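Local structure of metallo-beta-lactamase 1 (Acinetobacter baumannii, 5MMD) at residues V10-I13 with V17-H20; G30-N35 with T50-S55; A175-W180 with K219-A224. The protein probably hydrolyses beta-lactam antibiotics to substituted beta-amino acids as a zinc-dependent class B beta-lactamase, and so is linked to antibiotic resistance. All blocks are in the same frame, centred on the assembly; numbering follows the deposited sequence.

Contact 1. Residues V10-I13 with V17-H20; sequences VEEI and VFLH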
loop_
_atom_site.group_PDB
_atom_site.type_symbol
_atom_site.label_atom_id
_atom_site.label_comp_id
_atom_site.label_asym_id
_atom_site.label_seq_id
_atom_site.Cartn_x
_atom_site.Cartn_y
_atom_site.Cartn_z
ATOM N N VAL A 10 4.866 14.389 3.959
ATOM C CA VAL A 10 3.511 14.382 3.440
ATOM C C VAL A 10 3.373 15.391 2.313
ATOM O O VAL A 10 3.701 16.579 2.470
ATOM C CB VAL A 10 2.472 14.687 4.538
ATOM C CG1 VAL A 10 1.049 14.713 3.941
ATOM C CG2 VAL A 10 2.543 13.668 5.630
ATOM N N GLU A 11 2.880 14.905 1.180
ATOM C CA GLU A 11 2.818 15.660 -0.064
ATOM C C GLU A 11 1.456 15.526 -0.748
ATOM O O GLU A 11 0.970 14.415 -0.932
ATOM C CB GLU A 11 3.926 15.152 -0.984
ATOM C CG GLU A 11 3.805 15.449 -2.446
ATOM C CD GLU A 11 4.985 14.834 -3.227
ATOM O OE1 GLU A 11 5.194 15.250 -4.389
ATOM O OE2 GLU A 11 5.678 13.924 -2.657
ATOM N N GLU A 12 0.846 16.644 -1.154
ATOM C CA GLU A 12 -0.424 16.553 -1.881
ATOM C C GLU A 12 -0.223 16.104 -3.323
ATOM O O GLU A 12 0.568 16.715 -4.038
ATOM C CB GLU A 12 -1.156 17.893 -1.862
ATOM C CG GLU A 12 -2.595 17.791 -2.296
ATOM C CD GLU A 12 -3.237 19.152 -2.538
ATOM O OE1 GLU A 12 -3.618 19.434 -3.693
ATOM O OE2 GLU A 12 -3.364 19.942 -1.573
ATOM N N ILE A 13 -0.958 15.094 -3.788
ATOM C CA ILE A 13 -0.837 14.656 -5.190
ATOM C C ILE A 13 -2.110 14.850 -6.016
ATOM O O ILE A 13 -2.054 14.792 -7.243
ATOM C CB ILE A 13 -0.373 13.163 -5.313
ATOM C CG1 ILE A 13 -1.433 12.165 -4.817
ATOM C CG2 ILE A 13 0.959 12.951 -4.592
ATOM C CD1 ILE A 13 -0.972 10.717 -4.902
ATOM N N VAL A 17 -5.932 14.019 -1.648
ATOM C CA VAL A 17 -5.157 12.806 -1.686
ATOM C C VAL A 17 -3.722 13.183 -1.433
ATOM O O VAL A 17 -3.155 13.986 -2.169
ATOM C CB VAL A 17 -5.280 12.077 -3.011
ATOM C CG1 VAL A 17 -4.472 10.803 -2.955
ATOM C CG2 VAL A 17 -6.720 11.810 -3.332
ATOM N N PHE A 18 -3.170 12.606 -0.376
ATOM C CA PHE A 18 -1.820 12.919 0.093
ATOM C C PHE A 18 -0.922 11.702 0.094
ATOM O O PHE A 18 -1.314 10.660 0.607
ATOM C CB PHE A 18 -1.885 13.487 1.503
ATOM C CG PHE A 18 -2.728 14.718 1.599
ATOM C CD1 PHE A 18 -4.088 14.608 1.894
ATOM C CD2 PHE A 18 -2.182 15.972 1.351
ATOM C CE1 PHE A 18 -4.892 15.752 1.977
ATOM C CE2 PHE A 18 -2.981 17.141 1.441
ATOM C CZ PHE A 18 -4.335 17.025 1.746
ATOM N N LEU A 19 0.272 11.822 -0.483
ATOM C CA LEU A 19 1.272 10.757 -0.410
ATOM C C LEU A 19 2.101 10.931 0.855
ATOM O O LEU A 19 2.642 12.018 1.106
ATOM C CB LEU A 19 2.163 10.794 -1.636
ATOM C CG LEU A 19 3.401 9.904 -1.697
ATOM C CD1 LEU A 19 3.043 8.546 -2.146
ATOM C CD2 LEU A 19 4.401 10.496 -2.652
ATOM N N HIS A 20 2.224 9.877 1.659
ATOM C CA HIS A 20 3.098 9.954 2.815
ATOM C C HIS A 20 4.310 9.024 2.570
ATOM O O HIS A 20 4.194 7.955 1.952
ATOM C CB HIS A 20 2.345 9.641 4.116
ATOM C CG HIS A 20 1.831 8.233 4.243
ATOM N ND1 HIS A 20 2.605 7.195 4.728
ATOM C CD2 HIS A 20 0.597 7.713 4.035
ATOM C CE1 HIS A 20 1.900 6.082 4.730
ATOM N NE2 HIS A 20 0.655 6.379 4.358
#

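Contact 2. Residues G30-N35 with T50-S55; sequences GLVSSN and TPWSES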
loop_
_atom_site.group_PDB
_atom_site.type_symbol
_atom_site.label_atom_id
_atom_site.label_comp_id
_atom_site.label_asym_id
_atom_site.label_seq_id
_atom_site.Cartn_x
_atom_site.Cartn_y
_atom_site.Cartn_z
ATOM N N GLY A 30 20.236 -0.775 2.203
ATOM C CA GLY A 30 20.531 0.579 2.661
ATOM C C GLY A 30 19.306 1.361 3.163
ATOM O O GLY A 30 18.378 0.811 3.769
ATOM N N LEU A 31 19.337 2.665 2.944
ATOM C CA LEU A 31 18.257 3.556 3.340
ATOM C C LEU A 31 17.180 3.451 2.278
ATOM O O LEU A 31 17.455 3.709 1.119
ATOM C CB LEU A 31 18.769 4.997 3.489
ATOM C CG LEU A 31 17.766 6.017 4.036
ATOM C CD1 LEU A 31 17.184 5.614 5.394
ATOM C CD2 LEU A 31 18.418 7.415 4.121
ATOM N N VAL A 32 15.976 3.044 2.684
ATOM C CA VAL A 32 14.851 2.802 1.804
ATOM C C VAL A 32 13.649 3.672 2.240
ATOM O O VAL A 32 13.451 3.940 3.432
ATOM C CB VAL A 32 14.455 1.293 1.849
ATOM C CG1 VAL A 32 13.354 0.974 0.868
ATOM C CG2 VAL A 32 15.663 0.435 1.625
ATOM N N SER A 33 12.847 4.157 1.294
ATOM C CA SER A 33 11.638 4.869 1.661
ATOM C C SER A 33 10.411 4.012 1.293
ATOM O O SER A 33 10.477 3.170 0.413
ATOM C CB SER A 33 11.557 6.227 0.958
ATOM O OG SER A 33 11.439 6.067 -0.447
ATOM N N SER A 34 9.288 4.317 1.904
ATOM C CA SER A 34 8.041 3.587 1.640
ATOM C C SER A 34 6.900 4.558 1.504
ATOM O O SER A 34 6.848 5.498 2.274
ATOM C CB SER A 34 7.771 2.601 2.765
ATOM O OG SER A 34 6.409 2.165 2.770
ATOM N N ASN A 35 5.994 4.310 0.555
ATOM C CA ASN A 35 4.847 5.185 0.288
ATOM C C ASN A 35 3.556 4.666 0.915
ATOM O O ASN A 35 3.362 3.467 1.036
ATOM C CB ASN A 35 4.575 5.325 -1.207
ATOM C CG ASN A 35 5.744 5.913 -1.969
ATOM O OD1 ASN A 35 6.488 6.742 -1.464
ATOM N ND2 ASN A 35 5.910 5.465 -3.203
ATOM N N THR A 50 0.345 2.004 6.747
ATOM C CA THR A 50 0.964 2.804 7.767
ATOM C C THR A 50 2.373 3.196 7.326
ATOM O O THR A 50 2.947 2.601 6.429
ATOM C CB THR A 50 1.075 2.079 9.128
ATOM O OG1 THR A 50 2.153 1.117 9.067
ATOM C CG2 THR A 50 -0.221 1.374 9.512
ATOM N N PRO A 51 2.907 4.232 7.945
ATOM C CA PRO A 51 4.342 4.517 7.810
ATOM C C PRO A 51 5.178 3.362 8.393
ATOM O O PRO A 51 4.639 2.476 9.051
ATOM C CB PRO A 51 4.505 5.818 8.606
ATOM C CG PRO A 51 3.208 6.533 8.400
ATOM C CD PRO A 51 2.174 5.380 8.497
ATOM N N TRP A 52 6.481 3.392 8.153
ATOM C CA TRP A 52 7.404 2.349 8.547
ATOM C C TRP A 52 7.803 2.370 10.009
ATOM O O TRP A 52 8.727 1.661 10.385
ATOM C CB TRP A 52 8.690 2.462 7.722
ATOM C CG TRP A 52 9.342 1.189 7.324
ATOM C CD1 TRP A 52 9.377 0.008 8.005
ATOM C CD2 TRP A 52 10.088 0.979 6.122
ATOM N NE1 TRP A 52 10.110 -0.927 7.305
ATOM C CE2 TRP A 52 10.543 -0.361 6.133
ATOM C CE3 TRP A 52 10.420 1.800 5.040
ATOM C CZ2 TRP A 52 11.327 -0.903 5.100
ATOM C CZ3 TRP A 52 11.165 1.267 4.006
ATOM C CH2 TRP A 52 11.611 -0.088 4.038
ATOM N N SER A 53 7.149 3.170 10.839
ATOM C CA SER A 53 7.495 3.225 12.267
ATOM C C SER A 53 6.339 3.746 13.108
ATOM O O SER A 53 5.445 4.454 12.597
ATOM C CB SER A 53 8.737 4.098 12.504
ATOM O OG SER A 53 8.458 5.498 12.374
ATOM N N GLU A 54 6.346 3.367 14.382
ATOM C CA GLU A 54 5.371 3.869 15.347
ATOM C C GLU A 54 5.452 5.388 15.424
ATOM O O GLU A 54 4.427 6.093 15.367
ATOM C CB GLU A 54 5.630 3.240 16.705
ATOM C CG GLU A 54 4.717 3.695 17.792
ATOM C CD GLU A 54 4.907 2.900 19.066
ATOM O OE1 GLU A 54 4.852 1.647 19.023
ATOM O OE2 GLU A 54 5.117 3.555 20.105
ATOM N N SER A 55 6.681 5.889 15.548
ATOM C CA SER A 55 6.903 7.330 15.624
ATOM C C SER A 55 6.242 8.040 14.446
ATOM O O SER A 55 5.492 9.001 14.632
ATOM C CB SER A 55 8.399 7.658 15.633
ATOM O OG SER A 55 8.595 9.076 15.685
HETATM O O HOH W 1 4.828 3.061 4.339
#

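Contact 3. Residues A175-W180 with K219-A224; sequences AKIDQW and KASNKA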
loop_
_atom_site.group_PDB
_atom_site.type_symbol
_atom_site.label_atom_id
_atom_site.label_comp_id
_atom_site.label_asym_id
_atom_site.label_seq_id
_atom_site.Cartn_x
_atom_site.Cartn_y
_atom_site.Cartn_z
ATOM N N ALA A 175 8.042 -13.542 -2.826
ATOM C CA ALA A 175 7.223 -13.311 -4.009
ATOM C C ALA A 175 6.633 -14.573 -4.601
ATOM O O ALA A 175 7.118 -15.681 -4.378
ATOM C CB ALA A 175 8.037 -12.609 -5.082
ATOM N N LYS A 176 5.581 -14.363 -5.384
ATOM C CA LYS A 176 5.001 -15.387 -6.231
ATOM C C LYS A 176 5.331 -15.001 -7.665
ATOM O O LYS A 176 4.506 -14.390 -8.361
ATOM C CB LYS A 176 3.489 -15.483 -6.013
ATOM C CG LYS A 176 3.084 -15.612 -4.560
ATOM C CD LYS A 176 3.668 -16.841 -3.881
ATOM C CE LYS A 176 3.023 -18.108 -4.390
ATOM N NZ LYS A 176 3.539 -19.323 -3.728
ATOM N N ILE A 177 6.547 -15.328 -8.100
ATOM C CA ILE A 177 7.061 -14.805 -9.366
ATOM C C ILE A 177 6.247 -15.340 -10.517
ATOM O O ILE A 177 5.964 -14.629 -11.474
ATOM C CB ILE A 177 8.563 -15.165 -9.623
ATOM C CG1 ILE A 177 9.478 -14.418 -8.658
ATOM C CG2 ILE A 177 8.950 -14.785 -11.054
ATOM C CD1 ILE A 177 9.297 -12.922 -8.664
ATOM N N ASP A 178 5.837 -16.591 -10.410
ATOM C CA ASP A 178 5.107 -17.218 -11.488
ATOM C C ASP A 178 3.652 -16.736 -11.578
ATOM O O ASP A 178 3.047 -16.761 -12.648
ATOM C CB ASP A 178 5.183 -18.722 -11.314
ATOM C CG ASP A 178 6.600 -19.256 -11.505
ATOM O OD1 ASP A 178 7.438 -18.581 -12.169
ATOM O OD2 ASP A 178 6.885 -20.342 -10.972
ATOM N N GLN A 179 3.100 -16.260 -10.472
ATOM C CA GLN A 179 1.746 -15.702 -10.484
ATOM C C GLN A 179 1.695 -14.203 -10.838
ATOM O O GLN A 179 0.652 -13.701 -11.285
ATOM C CB GLN A 179 1.088 -15.919 -9.130
ATOM C CG GLN A 179 0.945 -17.409 -8.709
ATOM C CD GLN A 179 0.323 -17.528 -7.319
ATOM O OE1 GLN A 179 -0.195 -16.538 -6.777
ATOM N NE2 GLN A 179 0.397 -18.720 -6.723
ATOM N N TRP A 180 2.814 -13.504 -10.648
ATOM C CA TRP A 180 2.850 -12.041 -10.774
ATOM C C TRP A 180 2.416 -11.527 -12.158
ATOM O O TRP A 180 1.662 -10.568 -12.252
ATOM C CB TRP A 180 4.249 -11.520 -10.449
ATOM C CG TRP A 180 4.258 -10.104 -9.929
ATOM C CD1 TRP A 180 3.356 -9.099 -10.219
ATOM C CD2 TRP A 180 5.211 -9.534 -9.034
ATOM N NE1 TRP A 180 3.694 -7.958 -9.559
ATOM C CE2 TRP A 180 4.827 -8.185 -8.823
ATOM C CE3 TRP A 180 6.359 -10.022 -8.398
ATOM C CZ2 TRP A 180 5.568 -7.319 -8.016
ATOM C CZ3 TRP A 180 7.068 -9.185 -7.576
ATOM C CH2 TRP A 180 6.682 -7.834 -7.394
ATOM N N LYS A 219 9.474 -10.997 -17.330
ATOM C CA LYS A 219 10.914 -11.177 -17.514
ATOM C C LYS A 219 11.508 -12.061 -16.406
ATOM O O LYS A 219 12.238 -12.990 -16.693
ATOM C CB LYS A 219 11.624 -9.818 -17.560
ATOM C CG LYS A 219 11.728 -9.250 -18.995
ATOM C CD LYS A 219 12.403 -7.896 -19.067
ATOM C CE LYS A 219 12.648 -7.505 -20.517
ATOM N N ALA A 220 11.169 -11.768 -15.157
ATOM C CA ALA A 220 11.632 -12.569 -14.031
ATOM C C ALA A 220 11.107 -14.000 -14.142
ATOM O O ALA A 220 11.865 -14.954 -14.017
ATOM C CB ALA A 220 11.212 -11.937 -12.723
ATOM N N SER A 221 9.818 -14.162 -14.414
ATOM C CA SER A 221 9.252 -15.503 -14.512
ATOM C C SER A 221 9.914 -16.317 -15.615
ATOM O O SER A 221 10.279 -17.484 -15.403
ATOM C CB SER A 221 7.744 -15.445 -14.759
ATOM O OG SER A 221 7.194 -16.749 -14.699
ATOM N N ASN A 222 10.081 -15.722 -16.787
ATOM C CA ASN A 222 10.760 -16.413 -17.880
ATOM C C ASN A 222 12.194 -16.775 -17.531
ATOM O O ASN A 222 12.593 -17.920 -17.722
ATOM C CB ASN A 222 10.739 -15.575 -19.154
ATOM C CG ASN A 222 9.324 -15.374 -19.692
ATOM O OD1 ASN A 222 8.489 -16.285 -19.648
ATOM N ND2 ASN A 222 9.049 -14.173 -20.200
ATOM N N LYS A 223 12.956 -15.816 -17.011
ATOM C CA LYS A 223 14.351 -16.063 -16.623
ATOM C C LYS A 223 14.442 -17.215 -15.633
ATOM O O LYS A 223 15.357 -18.042 -15.704
ATOM C CB LYS A 223 14.978 -14.823 -15.984
ATOM C CG LYS A 223 15.770 -13.899 -16.920
ATOM C CD LYS A 223 14.952 -13.431 -18.131
ATOM N NZ LYS A 223 15.942 -11.130 -17.975
ATOM N N ALA A 224 13.497 -17.253 -14.697
ATOM C CA ALA A 224 13.551 -18.224 -13.617
ATOM C C ALA A 224 13.360 -19.631 -14.173
ATOM O O ALA A 224 12.578 -19.824 -15.097
ATOM C CB ALA A 224 12.514 -17.917 -12.580
#

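Contact 1. Residues V10-I13 with V17-H20
V10 meets the returning strand beside F18 and H20: its CG1 lies 4.0 Å from F18 CB, and V10 CA makes a CA-H...O contact with L19 O (3.4 Å). V10 and H20 form a non-hydrogen-bonded antiparallel pair. At E11 the backbone bonds both ways with L19, E11 N to L19 O at 2.9 Å and L19 N to E11 O at 2.7 Å. The extended E11 side chain runs alongside L19, pointing the same way, so that its OE2 comes to 3.7 Å from L19 CD2. E12 faces F18 on the side of the sheet that V10 and H20 share; its CB and CG reach the CE2 corner of the ring, while the carboxylate plane stands nearly perpendicular (88°) to it. I13 N then bonds to V17 O at 2.9 Å, just before the chain turns. With CG1 placed between backbone N and carbonyl carbon (chi1 68°), I13 splits its branches: CG1 packs on V17 CG1 at 3.8 Å and CG2 on L19 CB. This is a beta hairpin at the margin of the seven-stranded sheet. Strand 32-41 flanks 17-20 on its other side, helix 54-66 packs on V10, F18 and H20, and V198 of strand 196-199 touches I13 and L19.

Contact 2. Residues G30-N35 with T50-S55
W52 pushes the six-membered part of its indole against V32-S34 on strand 32-41, and nearly all the close packing comes from that one ring. V32 sends CG1, anti to its own N (chi1 -176°), to the ring edge in the indole plane, 3.8 Å from W52 CH2. V32 O sits obliquely to the ring, 3.6 Å from W52 CZ3. Two residues on, S34 brings its CB to 3.6 Å from W52 CE3, again at a slant. V32 and S34, both pointing from the strand toward the indole, thus meet adjacent atoms along the rim of its six-membered ring. The fold is the alpha-beta-beta-alpha sandwich of the metallo-beta-lactamases, and this contact lies beside its zinc site: W52 also touches D82, and S34 packs on H201, both of which bind the second zinc. S33 O, on the same strand, accepts a hydrogen bond from H201 ND1 and so probably helps to orient this zinc ligand. Toward T50 the packing between the two segments gives way to polar contacts. S34 OG is hydrogen-bonded to K83 NZ; a water modelled improbably close to it lies within hydrogen-bonding distance of T50 O (2.8 Å), which makes any bridge between the segments tentative. T50 itself turns away from the strand, and its OG1 donates to P51 O at 2.8 Å. Beyond W52 the chain heads away from the strand, and S53 OG caps D56 N at the start of helix 54-66.

Contact 3. Residues A175-W180 with K219-A224
I177 sets its CG2 methyl against the helix backbone at S221, 3.5 Å from both S221 N and S221 CA. The same methyl lies 4.0 Å from A220 CB and also 4.0 Å from S221 CB, so it rests on one short piece of the helix surface, spanning two consecutive residues. L169, from a loop, packs on both I177 and A220 and extends this apolar patch. W180, the first residue of the next helix, packs on T213 and A217 earlier in helix 208-223.

The polar part is a single hydrogen bond between side chains. S221 OG, anti to the backbone N (chi1 -173°), donates to D178 OD1 at 3.1 Å. It arrives on the anti side of the carboxylate oxygen, 24° out of the carboxylate plane.

The contact joins the loop that leads into helix 180-190 to the last turn of helix 208-223, close to the modelled C-terminus. Its chemistry is that of a small surface contact, resting on one methyl packed against the helix and one hydroxyl-to-carboxylate bond at an exposed acid.

Contacts 1, 2 and 3 follow one another along the chain, each closing before the next opens. Contacts 1 and 2 have centres 15 Å apart and both reach the seven-stranded sheet, where strands 17-26 and 32-41 are neighbours; they touch directly through L19 on N35 and H20 on P51. Contact 3, joining the loop before helix 180-190 to helix 208-223, lies well away, its centre 32 Å from that of contact 1 and 26 Å from that of contact 2. Contacts 1 and 3 are on opposite sides of the chain's centre. Contact 2 is the one beside the zinc ligands D82 and H201, whereas contact 1 closes the sheet margin and contact 3 ties together surface elements.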